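Local coordinates for endoglucanase A (PDB 6Q1I), which hydrolyses internal beta-1,4 linkages in barley beta-glucan, lichenan, carboxymethylcellulose and xylan, this chain being its family 5 glycoside hydrolase catalytic domain, at residues P133-L138 against A186-S191; V250-S255 against T293-E298; S287-N292 against A322-G327. One frame throughout, in Å; residues are numbered along the deposited sequence.

Contact 1. Residues P133-L138 against A186-S191; sequences PKLKTL and AAALES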
loop_
_atom_site.group_PDB
_atom_site.type_symbol
_atom_site.label_atom_id
_atom_site.label_comp_id
_atom_site.label_asym_id
_atom_site.label_seq_id
_atom_site.Cartn_x
_atom_site.Cartn_y
_atom_site.Cartn_z
ATOM N N PRO A 133 -4.623 10.397 19.980
ATOM C CA PRO A 133 -3.514 10.039 20.879
ATOM C C PRO A 133 -3.017 8.620 20.658
ATOM O O PRO A 133 -1.815 8.360 20.758
ATOM C CB PRO A 133 -4.101 10.237 22.286
ATOM C CG PRO A 133 -5.323 11.059 22.114
ATOM C CD PRO A 133 -5.818 10.863 20.714
ATOM N N LYS A 134 -3.934 7.691 20.374
ATOM C CA LYS A 134 -3.559 6.299 20.160
ATOM C C LYS A 134 -2.772 6.141 18.869
ATOM O O LYS A 134 -1.754 5.442 18.840
ATOM C CB LYS A 134 -4.822 5.443 20.153
ATOM C CG LYS A 134 -4.608 3.970 19.903
ATOM C CD LYS A 134 -5.908 3.216 20.108
ATOM C CE LYS A 134 -5.829 1.785 19.645
ATOM N NZ LYS A 134 -7.103 1.069 19.941
ATOM N N LEU A 135 -3.209 6.807 17.797
ATOM C CA LEU A 135 -2.479 6.747 16.531
ATOM C C LEU A 135 -1.089 7.348 16.675
ATOM O O LEU A 135 -0.119 6.830 16.106
ATOM C CB LEU A 135 -3.278 7.466 15.443
ATOM C CG LEU A 135 -2.668 7.467 14.041
ATOM C CD1 LEU A 135 -2.509 6.059 13.490
ATOM C CD2 LEU A 135 -3.509 8.312 13.108
ATOM N N LYS A 136 -0.972 8.427 17.452
ATOM C CA LYS A 136 0.323 9.065 17.662
ATOM C C LYS A 136 1.263 8.168 18.465
ATOM O O LYS A 136 2.447 8.051 18.131
ATOM C CB LYS A 136 0.119 10.421 18.342
ATOM C CG LYS A 136 -0.529 11.457 17.422
ATOM C CD LYS A 136 -0.639 12.835 18.074
ATOM C CE LYS A 136 0.706 13.536 18.188
ATOM N NZ LYS A 136 1.282 13.925 16.869
ATOM N N THR A 137 0.765 7.516 19.518
ATOM C CA THR A 137 1.618 6.610 20.281
ATOM C C THR A 137 2.038 5.410 19.438
ATOM O O THR A 137 3.181 4.946 19.524
ATOM C CB THR A 137 0.899 6.139 21.544
ATOM O OG1 THR A 137 0.387 7.260 22.276
ATOM C CG2 THR A 137 1.881 5.363 22.410
ATOM N N LEU A 138 1.122 4.892 18.617
ATOM C CA LEU A 138 1.472 3.813 17.699
ATOM C C LEU A 138 2.606 4.232 16.768
ATOM O O LEU A 138 3.614 3.524 16.642
ATOM C CB LEU A 138 0.235 3.389 16.906
ATOM C CG LEU A 138 0.483 2.359 15.798
ATOM C CD1 LEU A 138 1.075 1.063 16.353
ATOM C CD2 LEU A 138 -0.802 2.085 15.059
ATOM N N ALA A 186 -1.624 14.054 9.341
ATOM C CA ALA A 186 -0.714 15.068 9.870
ATOM C C ALA A 186 -0.238 14.699 11.270
ATOM O O ALA A 186 0.926 14.935 11.619
ATOM C CB ALA A 186 -1.398 16.438 9.879
ATOM N N ALA A 187 -1.128 14.121 12.084
ATOM C CA ALA A 187 -0.756 13.720 13.436
ATOM C C ALA A 187 0.250 12.582 13.410
ATOM O O ALA A 187 1.213 12.582 14.183
ATOM C CB ALA A 187 -1.997 13.304 14.227
ATOM N N ALA A 188 0.038 11.599 12.530
ATOM C CA ALA A 188 1.005 10.516 12.391
ATOM C C ALA A 188 2.357 11.046 11.932
ATOM O O ALA A 188 3.401 10.647 12.463
ATOM C CB ALA A 188 0.476 9.489 11.395
ATOM N N LEU A 189 2.356 11.948 10.943
ATOM C CA LEU A 189 3.605 12.533 10.467
ATOM C C LEU A 189 4.327 13.284 11.582
ATOM O O LEU A 189 5.551 13.182 11.717
ATOM C CB LEU A 189 3.317 13.467 9.291
ATOM C CG LEU A 189 4.520 14.187 8.682
ATOM C CD1 LEU A 189 5.504 13.216 8.071
ATOM C CD2 LEU A 189 4.039 15.187 7.655
ATOM N N GLU A 190 3.593 14.059 12.380
ATOM C CA GLU A 190 4.229 14.806 13.461
ATOM C C GLU A 190 4.918 13.859 14.429
ATOM O O GLU A 190 6.037 14.120 14.876
ATOM C CB GLU A 190 3.188 15.660 14.188
ATOM C CG GLU A 190 3.765 16.750 15.088
ATOM C CD GLU A 190 4.161 16.288 16.482
ATOM O OE1 GLU A 190 3.683 15.232 16.960
ATOM O OE2 GLU A 190 4.955 17.020 17.108
ATOM N N SER A 191 4.265 12.742 14.749
ATOM C CA SER A 191 4.857 11.758 15.650
ATOM C C SER A 191 6.104 11.117 15.052
ATOM O O SER A 191 7.087 10.888 15.766
ATOM C CB SER A 191 3.816 10.708 16.027
ATOM O OG SER A 191 2.764 11.297 16.773
#
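Lys136 leaves its helix with CG anti to the carbonyl carbon, runs straight through chi2, and then bends at both chi3 (73°) and chi4 (68°), a curl that brings NZ down onto the neighbouring helix. The two helices, 128-145 and 175-194, are consecutive outer helices of a TIM barrel, following the third and fourth strands. Here the axes of 133-138 and 186-191 run 36° apart and approach to 8.5 Å, close packing that the small side chains of Ala187 and Ala188 permit. Three acceptors on successive parts of one helical turn receive the ammonium group. Glu190, whose CG is anti to the backbone N and whose chain turns back at chi2, offers OE1 through its anti lone pair, making a salt bridge of 2.7 Å with Lys136 NZ. The carbonyl oxygen of Ala187 already takes the helical bond from Ser191 N, and it accepts Lys136 NZ as well at 3.0 Å, in the carbonyl plane and on a lone pair. A flexible lysine suits this place because its methylenes also pack: Lys136 CG lies 4.0 Å from Ala187 CB. Deeper in, the contact turns apolar, with Leu135 CD2 reaching 4.5 Å from Ala188 CB, while Trp139 and Thr157 also touch Ala188. The carboxylate of exposed Glu190 probably offsets the lysine charge. The third grip comes from Ser191, whose CB is directed at the other helix and whose OG accepts from Lys136 NZ at 3.0 Å.

Contact 2. Residues V250-S255 against T293-E298; sequences VNTWGS and TSSRAE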
loop_
_atom_site.group_PDB
_atom_site.type_symbol
_atom_site.label_atom_id
_atom_site.label_comp_id
_atom_site.label_asym_id
_atom_site.label_seq_id
_atom_site.Cartn_x
_atom_site.Cartn_y
_atom_site.Cartn_z
ATOM N N VAL A 250 -16.268 -7.116 -16.440
ATOM C CA VAL A 250 -15.657 -7.149 -17.765
ATOM C C VAL A 250 -14.428 -8.041 -17.669
ATOM O O VAL A 250 -13.733 -8.027 -16.647
ATOM C CB VAL A 250 -15.261 -5.710 -18.171
ATOM C CG1 VAL A 250 -14.431 -5.707 -19.432
ATOM C CG2 VAL A 250 -16.508 -4.840 -18.329
ATOM N N ASN A 251 -14.149 -8.819 -18.723
ATOM C CA ASN A 251 -13.017 -9.740 -18.677
ATOM C C ASN A 251 -12.025 -9.569 -19.822
ATOM O O ASN A 251 -11.112 -10.392 -19.956
ATOM C CB ASN A 251 -13.470 -11.203 -18.568
ATOM C CG ASN A 251 -14.209 -11.684 -19.796
ATOM O OD1 ASN A 251 -14.359 -10.955 -20.773
ATOM N ND2 ASN A 251 -14.669 -12.928 -19.756
ATOM N N THR A 252 -12.151 -8.510 -20.617
ATOM C CA THR A 252 -11.194 -8.200 -21.667
ATOM C C THR A 252 -10.692 -6.774 -21.485
ATOM O O THR A 252 -11.394 -5.914 -20.947
ATOM C CB THR A 252 -11.830 -8.349 -23.057
ATOM O OG1 THR A 252 -12.990 -7.517 -23.134
ATOM C CG2 THR A 252 -12.230 -9.796 -23.325
ATOM N N TRP A 253 -9.466 -6.534 -21.947
ATOM C CA TRP A 253 -8.840 -5.225 -21.854
ATOM C C TRP A 253 -7.829 -5.073 -22.983
ATOM O O TRP A 253 -7.115 -6.027 -23.313
ATOM C CB TRP A 253 -8.104 -5.047 -20.516
ATOM C CG TRP A 253 -7.703 -3.617 -20.280
ATOM C CD1 TRP A 253 -8.422 -2.681 -19.609
ATOM C CD2 TRP A 253 -6.516 -2.957 -20.745
ATOM N NE1 TRP A 253 -7.764 -1.479 -19.615
ATOM C CE2 TRP A 253 -6.587 -1.621 -20.300
ATOM C CE3 TRP A 253 -5.402 -3.364 -21.484
ATOM C CZ2 TRP A 253 -5.590 -0.687 -20.577
ATOM C CZ3 TRP A 253 -4.412 -2.438 -21.751
ATOM C CH2 TRP A 253 -4.514 -1.113 -21.306
ATOM N N GLY A 254 -7.770 -3.871 -23.564
ATOM C CA GLY A 254 -6.737 -3.564 -24.537
ATOM C C GLY A 254 -7.117 -2.674 -25.709
ATOM O O GLY A 254 -6.292 -2.472 -26.600
ATOM N N SER A 255 -8.332 -2.128 -25.730
ATOM C CA SER A 255 -8.744 -1.262 -26.824
ATOM C C SER A 255 -8.078 0.109 -26.717
ATOM O O SER A 255 -7.479 0.471 -25.696
ATOM C CB SER A 255 -10.257 -1.064 -26.799
ATOM O OG SER A 255 -10.644 -0.297 -25.673
ATOM N N THR A 293 -5.977 -14.415 -18.685
ATOM C CA THR A 293 -4.585 -14.032 -18.478
ATOM C C THR A 293 -4.062 -13.114 -19.579
ATOM O O THR A 293 -3.264 -12.210 -19.303
ATOM C CB THR A 293 -3.732 -15.300 -18.353
ATOM O OG1 THR A 293 -4.220 -16.086 -17.256
ATOM C CG2 THR A 293 -2.262 -14.960 -18.112
ATOM N N SER A 294 -4.470 -13.331 -20.832
ATOM C CA SER A 294 -3.971 -12.493 -21.922
ATOM C C SER A 294 -4.318 -11.026 -21.689
ATOM O O SER A 294 -3.470 -10.135 -21.848
ATOM C CB SER A 294 -4.546 -12.952 -23.267
ATOM O OG SER A 294 -4.177 -14.279 -23.579
ATOM N N SER A 295 -5.572 -10.756 -21.318
ATOM C CA SER A 295 -5.993 -9.382 -21.063
ATOM C C SER A 295 -5.345 -8.829 -19.803
ATOM O O SER A 295 -4.957 -7.653 -19.764
ATOM C CB SER A 295 -7.513 -9.306 -20.929
ATOM O OG SER A 295 -8.141 -9.396 -22.192
ATOM N N ARG A 296 -5.230 -9.650 -18.755
ATOM C CA ARG A 296 -4.579 -9.186 -17.533
ATOM C C ARG A 296 -3.129 -8.805 -17.796
ATOM O O ARG A 296 -2.628 -7.815 -17.251
ATOM C CB ARG A 296 -4.655 -10.265 -16.453
ATOM C CG ARG A 296 -6.056 -10.578 -15.972
ATOM C CD ARG A 296 -6.038 -11.733 -14.999
ATOM N NE ARG A 296 -5.404 -11.378 -13.734
ATOM C CZ ARG A 296 -4.910 -12.259 -12.871
ATOM N NH1 ARG A 296 -4.968 -13.557 -13.139
ATOM N NH2 ARG A 296 -4.369 -11.845 -11.734
ATOM N N ALA A 297 -2.438 -9.575 -18.635
ATOM C CA ALA A 297 -1.051 -9.263 -18.956
ATOM C C ALA A 297 -0.945 -7.992 -19.791
ATOM O O ALA A 297 -0.024 -7.196 -19.590
ATOM C CB ALA A 297 -0.400 -10.439 -19.684
ATOM N N GLU A 298 -1.850 -7.802 -20.758
ATOM C CA GLU A 298 -1.855 -6.562 -21.528
ATOM C C GLU A 298 -2.028 -5.357 -20.612
ATOM O O GLU A 298 -1.305 -4.365 -20.729
ATOM C CB GLU A 298 -2.967 -6.596 -22.577
ATOM C CG GLU A 298 -2.649 -7.433 -23.802
ATOM C CD GLU A 298 -3.568 -7.128 -24.967
ATOM O OE1 GLU A 298 -4.020 -8.079 -25.637
ATOM O OE2 GLU A 298 -3.840 -5.935 -25.215
#
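In this TIM barrel, the loop that follows the short helix 239-242 rests against the first turns of the outer helix 293-309, just before the chain enters helix 256-275. Ser295 is the residue on which the loop settles. Its CB points at the loop, and OG, anti to the carbonyl carbon, meets the backbone as it passes: Trp253 N donates to Ser295 OG in a weak bond of 3.2 Å, bent to 147° at the hydrogen. The same oxygen lies 3.3 Å from Thr252 CA, so a side chain as short as serine lets the loop come in close to the helix. One turn on, Glu298 stands beside the indole of Trp253. The six-membered ring supplies the nearest atoms, met obliquely, with Trp253 CE3 4.2 Å from Glu298 CB and Trp253 CZ3 3.8 Å from Glu298 O, and the carboxylate plane stands 81° from that of the ring. Trp253 itself is buried, its CG anti to the backbone N, and its ring meets Phe241 and touches Pro238 and Lys259, so the large aromatic ties the loop to several elements at once. Gly254 adopts a phi of 144°, which would press any CB against the preceding carbonyl oxygen; a CB would also collide with Glu298 OE2, which lies 3.8 Å from Gly254 CA. Ser255 then caps the next helix, OG accepting from Asp258 N, while Asp258 OD2 receives Gly254 N. With one weak bond across it and the glutamate carboxylate only at van der Waals range in this conformer, this surface contact depends chiefly on shape and on the buried indole, and the charge of Glu298 is probably left largely to solvent.

Contact 3. Residues S287-N292 against A322-G327; sequences SINKNN and AETNKG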
loop_
_atom_site.group_PDB
_atom_site.type_symbol
_atom_site.label_atom_id
_atom_site.label_comp_id
_atom_site.label_asym_id
_atom_site.label_seq_id
_atom_site.Cartn_x
_atom_site.Cartn_y
_atom_site.Cartn_z
ATOM N N SER A 287 -5.250 -6.974 -10.985
ATOM C CA SER A 287 -6.480 -7.534 -11.523
ATOM C C SER A 287 -6.690 -8.932 -10.958
ATOM O O SER A 287 -5.732 -9.629 -10.604
ATOM C CB SER A 287 -6.454 -7.610 -13.053
ATOM O OG SER A 287 -5.397 -8.447 -13.477
ATOM N N ILE A 288 -7.962 -9.324 -10.852
ATOM C CA ILE A 288 -8.320 -10.648 -10.350
ATOM C C ILE A 288 -8.389 -11.677 -11.475
ATOM O O ILE A 288 -8.425 -11.330 -12.658
ATOM C CB ILE A 288 -9.625 -10.622 -9.528
ATOM C CG1 ILE A 288 -10.830 -10.300 -10.405
ATOM C CG2 ILE A 288 -9.505 -9.629 -8.374
ATOM C CD1 ILE A 288 -12.153 -10.419 -9.676
ATOM N N ASN A 289 -8.409 -12.953 -11.100
ATOM C CA ASN A 289 -8.352 -14.057 -12.054
ATOM C C ASN A 289 -9.741 -14.375 -12.590
ATOM O O ASN A 289 -10.527 -15.071 -11.944
ATOM C CB ASN A 289 -7.756 -15.284 -11.371
ATOM C CG ASN A 289 -7.697 -16.476 -12.278
ATOM O OD1 ASN A 289 -7.927 -16.364 -13.478
ATOM N ND2 ASN A 289 -7.388 -17.634 -11.709
ATOM N N LYS A 290 -10.035 -13.887 -13.797
ATOM C CA LYS A 290 -11.250 -14.233 -14.523
ATOM C C LYS A 290 -10.943 -15.152 -15.704
ATOM O O LYS A 290 -11.590 -15.070 -16.751
ATOM C CB LYS A 290 -11.983 -12.974 -14.991
ATOM C CG LYS A 290 -12.329 -12.011 -13.866
ATOM C CD LYS A 290 -12.982 -10.725 -14.374
ATOM C CE LYS A 290 -13.322 -9.798 -13.225
ATOM N NZ LYS A 290 -13.900 -8.506 -13.692
ATOM N N ASN A 291 -9.954 -16.033 -15.545
ATOM C CA ASN A 291 -9.552 -16.953 -16.610
ATOM C C ASN A 291 -9.258 -16.171 -17.889
ATOM O O ASN A 291 -9.647 -16.559 -18.998
ATOM C CB ASN A 291 -10.594 -18.056 -16.833
ATOM C CG ASN A 291 -10.010 -19.281 -17.511
ATOM O OD1 ASN A 291 -8.813 -19.540 -17.422
ATOM N ND2 ASN A 291 -10.855 -20.046 -18.189
ATOM N N ASN A 292 -8.551 -15.054 -17.718
ATOM C CA ASN A 292 -8.372 -14.049 -18.760
ATOM C C ASN A 292 -6.949 -13.505 -18.736
ATOM O O ASN A 292 -6.716 -12.298 -18.803
ATOM C CB ASN A 292 -9.376 -12.910 -18.595
ATOM C CG ASN A 292 -9.264 -12.208 -17.248
ATOM O OD1 ASN A 292 -8.832 -12.789 -16.252
ATOM N ND2 ASN A 292 -9.693 -10.955 -17.213
ATOM N N ALA A 322 -5.288 -17.190 -5.858
ATOM C CA ALA A 322 -5.377 -17.174 -7.313
ATOM C C ALA A 322 -6.462 -18.098 -7.850
ATOM O O ALA A 322 -6.454 -18.414 -9.043
ATOM C CB ALA A 322 -4.024 -17.526 -7.935
ATOM N N GLU A 323 -7.414 -18.496 -7.010
ATOM C CA GLU A 323 -8.426 -19.456 -7.427
ATOM C C GLU A 323 -9.283 -18.897 -8.556
ATOM O O GLU A 323 -9.762 -17.763 -8.500
ATOM C CB GLU A 323 -9.293 -19.849 -6.231
ATOM C CG GLU A 323 -8.571 -20.736 -5.232
ATOM C CD GLU A 323 -8.118 -22.048 -5.845
ATOM O OE1 GLU A 323 -8.965 -22.758 -6.424
ATOM O OE2 GLU A 323 -6.913 -22.363 -5.764
ATOM N N THR A 324 -9.468 -19.699 -9.593
ATOM C CA THR A 324 -10.201 -19.234 -10.756
ATOM C C THR A 324 -11.613 -18.802 -10.378
ATOM O O THR A 324 -12.294 -19.463 -9.587
ATOM C CB THR A 324 -10.267 -20.353 -11.789
ATOM O OG1 THR A 324 -10.823 -19.839 -13.005
ATOM C CG2 THR A 324 -11.133 -21.508 -11.265
ATOM N N ASN A 325 -12.033 -17.654 -10.926
ATOM C CA ASN A 325 -13.409 -17.155 -10.869
ATOM C C ASN A 325 -13.891 -16.825 -9.454
ATOM O O ASN A 325 -15.096 -16.802 -9.195
ATOM C CB ASN A 325 -14.383 -18.113 -11.564
ATOM C CG ASN A 325 -14.083 -18.282 -13.050
ATOM O OD1 ASN A 325 -13.778 -17.314 -13.756
ATOM N ND2 ASN A 325 -14.166 -19.517 -13.529
ATOM N N LYS A 326 -12.981 -16.562 -8.526
ATOM C CA LYS A 326 -13.332 -16.057 -7.206
ATOM C C LYS A 326 -12.928 -14.591 -7.091
ATOM O O LYS A 326 -12.065 -14.098 -7.820
ATOM C CB LYS A 326 -12.651 -16.870 -6.098
ATOM C CG LYS A 326 -13.365 -18.187 -5.730
ATOM C CD LYS A 326 -14.518 -17.953 -4.736
ATOM C CE LYS A 326 -15.005 -19.249 -4.088
ATOM N NZ LYS A 326 -16.214 -19.056 -3.210
ATOM N N GLY A 327 -13.558 -13.889 -6.156
ATOM C CA GLY A 327 -13.224 -12.493 -5.945
ATOM C C GLY A 327 -11.884 -12.334 -5.253
ATOM O O GLY A 327 -11.419 -13.217 -4.539
HETATM O O HOH W 1 -12.503 -13.733 -10.565
HETATM O O HOH W 2 -14.284 -17.236 -16.560
#
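Asn289 forms the tight part of this meeting between two barrel loops, and it does so with both side chain and backbone. Its CG is anti to the backbone N (chi1 178°), which sends the amide into the other loop, where Asn289 ND2 donates to Ala322 O at 2.9 Å. The carbonyl oxygen lies nearly in the plane of the amide, while the donor sits above the plane of that carbonyl. Asn289 ND2 also passes 3.4 Å from Thr324 CA. The other branch stays at home: OD1 accepts from Asn291 N at 2.9 Å, closing an Asx turn, so both ends of the amide are used and its rotation is fixed, a double role for which asparagine is well suited. Asn289 O in turn accepts from Asn325 N at 3.2 Å, in the carbonyl plane. Asn325, at a positive phi of 64°, is the third residue of a type II turn from Glu323 to Lys326, a place where asparagine is readily tolerated. Toward the exposed residues the contact becomes looser and relies on water. One water donates to both Asn289 O and Lys326 O; another donates to Asn325 OD1 at 2.9 Å and only weakly to Lys290 O. Ile288 packs its CD1 end over the Lys326-Gly327 backbone, 4.1 Å from Lys326 O, and Asn291 CB only brushes Thr324 OG1. Lys290 turns from the turn loop, its NZ bonded to Ser249 OG and to carbonyls of Phe241, Asp244 and Val250. The contact thus joins the loop between strand 280-285 and helix 293-309 to the one between strand 314-318 and helix 343-356, with Phe342 packing on Asn289 and helix 239-242 flanking Ser287.

All three contacts belong to the shell of one eight-stranded parallel barrel, and contact 1 closes along the chain before the others open. It joins helices 128-145 and 175-194 on the far side of the chain's centre, with its own centre about 42 Å from that of contact 2 and about 38 Å from that of contact 3. The centres of contacts 2 and 3 lie about 12 Å apart, and the two interlock, their segments alternating in sequence. Arg296 NH2 probably bonds to Ser287 O. Together they connect the loops that follow the sixth, seventh and eighth strands; 287-292 continues from the strand bearing Gln284, the changed residue at the presumed nucleophile position.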